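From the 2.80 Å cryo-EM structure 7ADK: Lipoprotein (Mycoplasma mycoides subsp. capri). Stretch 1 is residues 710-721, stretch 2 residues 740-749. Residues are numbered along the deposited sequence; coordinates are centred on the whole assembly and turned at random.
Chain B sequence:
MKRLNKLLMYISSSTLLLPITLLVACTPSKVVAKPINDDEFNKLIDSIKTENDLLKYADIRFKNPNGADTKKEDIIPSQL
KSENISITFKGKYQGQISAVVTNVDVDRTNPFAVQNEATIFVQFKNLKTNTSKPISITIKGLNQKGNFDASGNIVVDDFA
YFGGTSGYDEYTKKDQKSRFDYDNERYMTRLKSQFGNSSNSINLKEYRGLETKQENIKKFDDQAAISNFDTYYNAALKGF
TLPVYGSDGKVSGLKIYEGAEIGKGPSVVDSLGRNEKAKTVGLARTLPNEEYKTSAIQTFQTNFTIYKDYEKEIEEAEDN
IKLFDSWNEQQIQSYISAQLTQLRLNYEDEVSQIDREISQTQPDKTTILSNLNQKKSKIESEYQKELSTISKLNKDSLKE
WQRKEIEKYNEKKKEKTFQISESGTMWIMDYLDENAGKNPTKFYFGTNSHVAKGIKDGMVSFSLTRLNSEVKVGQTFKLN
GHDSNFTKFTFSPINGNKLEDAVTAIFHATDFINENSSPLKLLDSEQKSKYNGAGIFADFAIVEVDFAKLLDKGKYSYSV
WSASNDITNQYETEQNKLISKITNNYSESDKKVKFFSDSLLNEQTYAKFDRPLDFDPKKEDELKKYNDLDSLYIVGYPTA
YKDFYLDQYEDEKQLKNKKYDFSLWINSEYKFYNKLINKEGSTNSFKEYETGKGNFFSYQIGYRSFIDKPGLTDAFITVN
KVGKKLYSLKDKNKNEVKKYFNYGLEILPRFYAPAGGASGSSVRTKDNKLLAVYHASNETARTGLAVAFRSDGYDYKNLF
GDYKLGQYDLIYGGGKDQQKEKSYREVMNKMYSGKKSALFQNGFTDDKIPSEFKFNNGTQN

Stretch 1 (710-721) PGLTDAFITVNK
Stretch 2, residues 740-749: YFNYGLEILP

Strand 712-714 runs antiparallel to strand 745-747, their axes 4.8 Å apart at closest approach and their directions 145° apart. The register pairs L712 with I747, T713 with E746 and D714 with L745, at CA-CA distances of 5.1, 5.1 and 4.9 Å. T713 and E746 form the hydrogen-bonded pair: T713 N donates to E746 O (2.9 Å) and E746 N to T713 O (3.0 Å, 168°). The ladder extends beyond both strand ends, with L748 N to G711 O (2.9 Å) and a nearly linear A715 N to G744 O (3.0 Å, 178°). G711 enters the strand at phi/psi 68/17, a positive phi that favours glycine; an ideal CB there would lie 3.1 Å from L748 O. G744, at 114/178, likewise has a backbone suited to glycine.

After D714 the chain turns into a weakly bonded helix, about 715-719, with V719 N to A715 O at 2.7 Å. D714 (chi1 t) caps it through a weak bond from F716 N to D714 OD1 (3.4 Å, 139°). The helix axis lies 8.1 Å from strand 740-742 at 85°, nearly perpendicular. Beyond it, N742 N donates to N720 O (2.9 Å), while N720 ND2 reaches back to F716 O (2.9 Å), tying the turn together.

On the sheet face shared by L712 and I747, both chi1 m, L712 CD2 meets I747 CD1 at 3.5 Å. The other face carries T713 (t) and E746 (m, t), where T713 CG2 lies 3.7 Å from E746 CB and 3.8 Å from L748 CD2.

F716 (t, chi2 80°) directs its ring edge toward the face of F741 (m, chi2 -76°), an offset edge-to-face pair with centroids 5.8 Å apart and planes at 85°. F716 CB also packs 3.8 Å from Y743 CD1, at that ring's edge.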

# COMPACT_ATOMS: atom_id res chain seq x y z
N PRO B 710 -17.00 -27.61 11.36
CA PRO B 710 -15.83 -26.76 11.22
C PRO B 710 -16.16 -25.28 11.37
O PRO B 710 -17.16 -24.79 10.85
CB PRO B 710 -15.16 -27.10 9.89
CG PRO B 710 -16.22 -27.88 9.14
CD PRO B 710 -17.10 -28.50 10.22
N GLY B 711 -15.36 -24.59 12.18
CA GLY B 711 -15.53 -23.22 12.60
C GLY B 711 -16.70 -22.87 13.52
O GLY B 711 -16.99 -21.68 13.63
N LEU B 712 -17.35 -23.80 14.20
CA LEU B 712 -18.25 -23.50 15.33
C LEU B 712 -17.54 -23.77 16.66
O LEU B 712 -16.88 -24.80 16.85
CB LEU B 712 -19.56 -24.29 15.30
CG LEU B 712 -20.48 -24.12 14.09
CD1 LEU B 712 -21.84 -24.76 14.41
CD2 LEU B 712 -20.76 -22.67 13.71
N THR B 713 -17.71 -22.88 17.63
CA THR B 713 -17.14 -23.05 18.97
C THR B 713 -18.05 -22.58 20.10
O THR B 713 -18.97 -21.80 19.90
CB THR B 713 -15.72 -22.47 19.05
OG1 THR B 713 -15.10 -23.02 20.19
CG2 THR B 713 -15.58 -20.97 19.18
N ASP B 714 -17.79 -23.07 21.30
CA ASP B 714 -18.34 -22.52 22.54
C ASP B 714 -17.16 -21.89 23.28
O ASP B 714 -16.17 -22.55 23.60
CB ASP B 714 -19.03 -23.64 23.33
CG ASP B 714 -19.51 -23.30 24.76
OD1 ASP B 714 -19.20 -22.21 25.28
OD2 ASP B 714 -20.18 -24.17 25.38
N ALA B 715 -17.23 -20.57 23.46
CA ALA B 715 -16.11 -19.79 23.92
C ALA B 715 -15.63 -20.18 25.32
O ALA B 715 -14.43 -20.25 25.53
CB ALA B 715 -16.48 -18.32 23.90
N PHE B 716 -16.51 -20.47 26.29
CA PHE B 716 -16.02 -20.71 27.64
C PHE B 716 -15.25 -22.03 27.76
O PHE B 716 -14.18 -22.06 28.36
CB PHE B 716 -17.13 -20.55 28.67
CG PHE B 716 -16.62 -20.63 30.09
CD1 PHE B 716 -16.01 -19.51 30.67
CD2 PHE B 716 -16.67 -21.84 30.78
CE1 PHE B 716 -15.43 -19.61 31.95
CE2 PHE B 716 -16.09 -21.94 32.06
CZ PHE B 716 -15.45 -20.83 32.64
N ILE B 717 -15.70 -23.09 27.09
CA ILE B 717 -14.99 -24.39 27.07
C ILE B 717 -13.67 -24.35 26.27
O ILE B 717 -12.88 -25.28 26.38
CB ILE B 717 -15.96 -25.50 26.59
CG1 ILE B 717 -17.21 -25.61 27.49
CG2 ILE B 717 -15.32 -26.90 26.47
CD1 ILE B 717 -16.95 -26.00 28.95
N THR B 718 -13.38 -23.27 25.53
CA THR B 718 -12.34 -23.28 24.49
C THR B 718 -11.38 -22.07 24.54
O THR B 718 -10.18 -22.22 24.37
CB THR B 718 -13.01 -23.35 23.10
OG1 THR B 718 -14.07 -24.27 23.08
CG2 THR B 718 -12.05 -23.73 22.04
N VAL B 719 -11.92 -20.88 24.75
CA VAL B 719 -11.32 -19.55 24.55
C VAL B 719 -11.75 -18.59 25.67
O VAL B 719 -12.06 -17.43 25.44
CB VAL B 719 -11.63 -18.98 23.14
CG1 VAL B 719 -10.68 -17.86 22.74
CG2 VAL B 719 -11.51 -20.02 22.02
N ASN B 720 -11.83 -19.08 26.92
CA ASN B 720 -12.29 -18.33 28.10
C ASN B 720 -11.47 -17.05 28.41
O ASN B 720 -11.98 -16.13 29.03
CB ASN B 720 -12.31 -19.27 29.33
CG ASN B 720 -11.18 -20.28 29.40
OD1 ASN B 720 -10.03 -19.96 29.68
ND2 ASN B 720 -11.43 -21.52 29.08
N LYS B 721 -10.23 -17.00 27.92
CA LYS B 721 -9.24 -15.93 28.09
C LYS B 721 -8.40 -15.81 26.81
O LYS B 721 -8.09 -16.82 26.19
CB LYS B 721 -8.44 -16.28 29.36
CG LYS B 721 -7.34 -15.31 29.82
CD LYS B 721 -5.94 -15.56 29.24
CE LYS B 721 -5.36 -16.95 29.55
NZ LYS B 721 -3.94 -17.07 29.17
N TYR B 740 -14.07 -10.39 33.65
CA TYR B 740 -15.00 -11.30 32.98
C TYR B 740 -14.29 -12.29 32.04
O TYR B 740 -13.41 -11.91 31.29
CB TYR B 740 -16.02 -10.48 32.17
CG TYR B 740 -16.80 -9.38 32.86
CD1 TYR B 740 -18.12 -9.59 33.28
CD2 TYR B 740 -16.24 -8.10 33.02
CE1 TYR B 740 -18.87 -8.55 33.85
CE2 TYR B 740 -16.99 -7.05 33.59
CZ TYR B 740 -18.32 -7.27 33.98
OH TYR B 740 -19.08 -6.26 34.47
N PHE B 741 -14.69 -13.56 32.07
CA PHE B 741 -14.29 -14.55 31.07
C PHE B 741 -15.11 -14.42 29.77
O PHE B 741 -16.30 -14.15 29.80
CB PHE B 741 -14.49 -15.96 31.61
CG PHE B 741 -13.59 -16.31 32.77
CD1 PHE B 741 -12.24 -16.61 32.54
CD2 PHE B 741 -14.10 -16.31 34.08
CE1 PHE B 741 -11.40 -16.93 33.61
CE2 PHE B 741 -13.26 -16.64 35.14
CZ PHE B 741 -11.92 -16.96 34.91
N ASN B 742 -14.50 -14.74 28.63
CA ASN B 742 -15.21 -14.84 27.35
C ASN B 742 -16.16 -16.05 27.34
O ASN B 742 -15.80 -17.17 27.69
CB ASN B 742 -14.18 -14.93 26.22
CG ASN B 742 -13.78 -13.61 25.61
OD1 ASN B 742 -14.24 -13.24 24.54
ND2 ASN B 742 -12.89 -12.87 26.21
N TYR B 743 -17.40 -15.84 26.90
CA TYR B 743 -18.50 -16.78 26.88
C TYR B 743 -19.41 -16.62 25.65
O TYR B 743 -19.49 -15.55 25.05
CB TYR B 743 -19.30 -16.58 28.18
CG TYR B 743 -20.56 -17.41 28.26
CD1 TYR B 743 -20.50 -18.77 28.59
CD2 TYR B 743 -21.78 -16.85 27.88
CE1 TYR B 743 -21.65 -19.57 28.56
CE2 TYR B 743 -22.93 -17.64 27.83
CZ TYR B 743 -22.88 -19.00 28.19
OH TYR B 743 -24.01 -19.72 28.24
N GLY B 744 -20.15 -17.67 25.30
CA GLY B 744 -21.19 -17.68 24.26
C GLY B 744 -20.86 -18.55 23.05
O GLY B 744 -19.80 -19.16 22.98
N LEU B 745 -21.80 -18.63 22.11
CA LEU B 745 -21.58 -19.28 20.82
C LEU B 745 -20.67 -18.39 19.96
O LEU B 745 -20.92 -17.18 19.86
CB LEU B 745 -22.93 -19.55 20.15
CG LEU B 745 -22.86 -20.13 18.72
CD1 LEU B 745 -22.23 -21.50 18.69
CD2 LEU B 745 -24.26 -20.25 18.14
N GLU B 746 -19.66 -18.95 19.33
CA GLU B 746 -18.72 -18.20 18.49
C GLU B 746 -18.33 -18.93 17.20
O GLU B 746 -18.47 -20.14 17.07
CB GLU B 746 -17.48 -17.77 19.29
CG GLU B 746 -17.82 -16.81 20.44
CD GLU B 746 -16.63 -16.04 21.02
OE1 GLU B 746 -15.47 -16.25 20.64
OE2 GLU B 746 -16.86 -15.21 21.93
N ILE B 747 -17.88 -18.13 16.24
CA ILE B 747 -17.65 -18.48 14.84
C ILE B 747 -16.19 -18.23 14.46
O ILE B 747 -15.60 -17.26 14.94
CB ILE B 747 -18.60 -17.63 13.97
CG1 ILE B 747 -20.09 -17.80 14.32
CG2 ILE B 747 -18.37 -17.86 12.48
CD1 ILE B 747 -20.64 -19.21 14.19
N LEU B 748 -15.61 -19.09 13.62
CA LEU B 748 -14.28 -18.92 13.04
C LEU B 748 -14.37 -18.63 11.52
O LEU B 748 -14.45 -19.56 10.72
CB LEU B 748 -13.38 -20.14 13.32
CG LEU B 748 -12.94 -20.43 14.77
CD1 LEU B 748 -12.27 -19.22 15.40
CD2 LEU B 748 -14.04 -20.92 15.71
N PRO B 749 -14.36 -17.36 11.11
CA PRO B 749 -14.24 -16.94 9.72
C PRO B 749 -12.98 -17.44 9.00
O PRO B 749 -11.88 -17.41 9.56
CB PRO B 749 -14.25 -15.41 9.79
CG PRO B 749 -13.88 -15.06 11.22
CD PRO B 749 -14.58 -16.18 11.95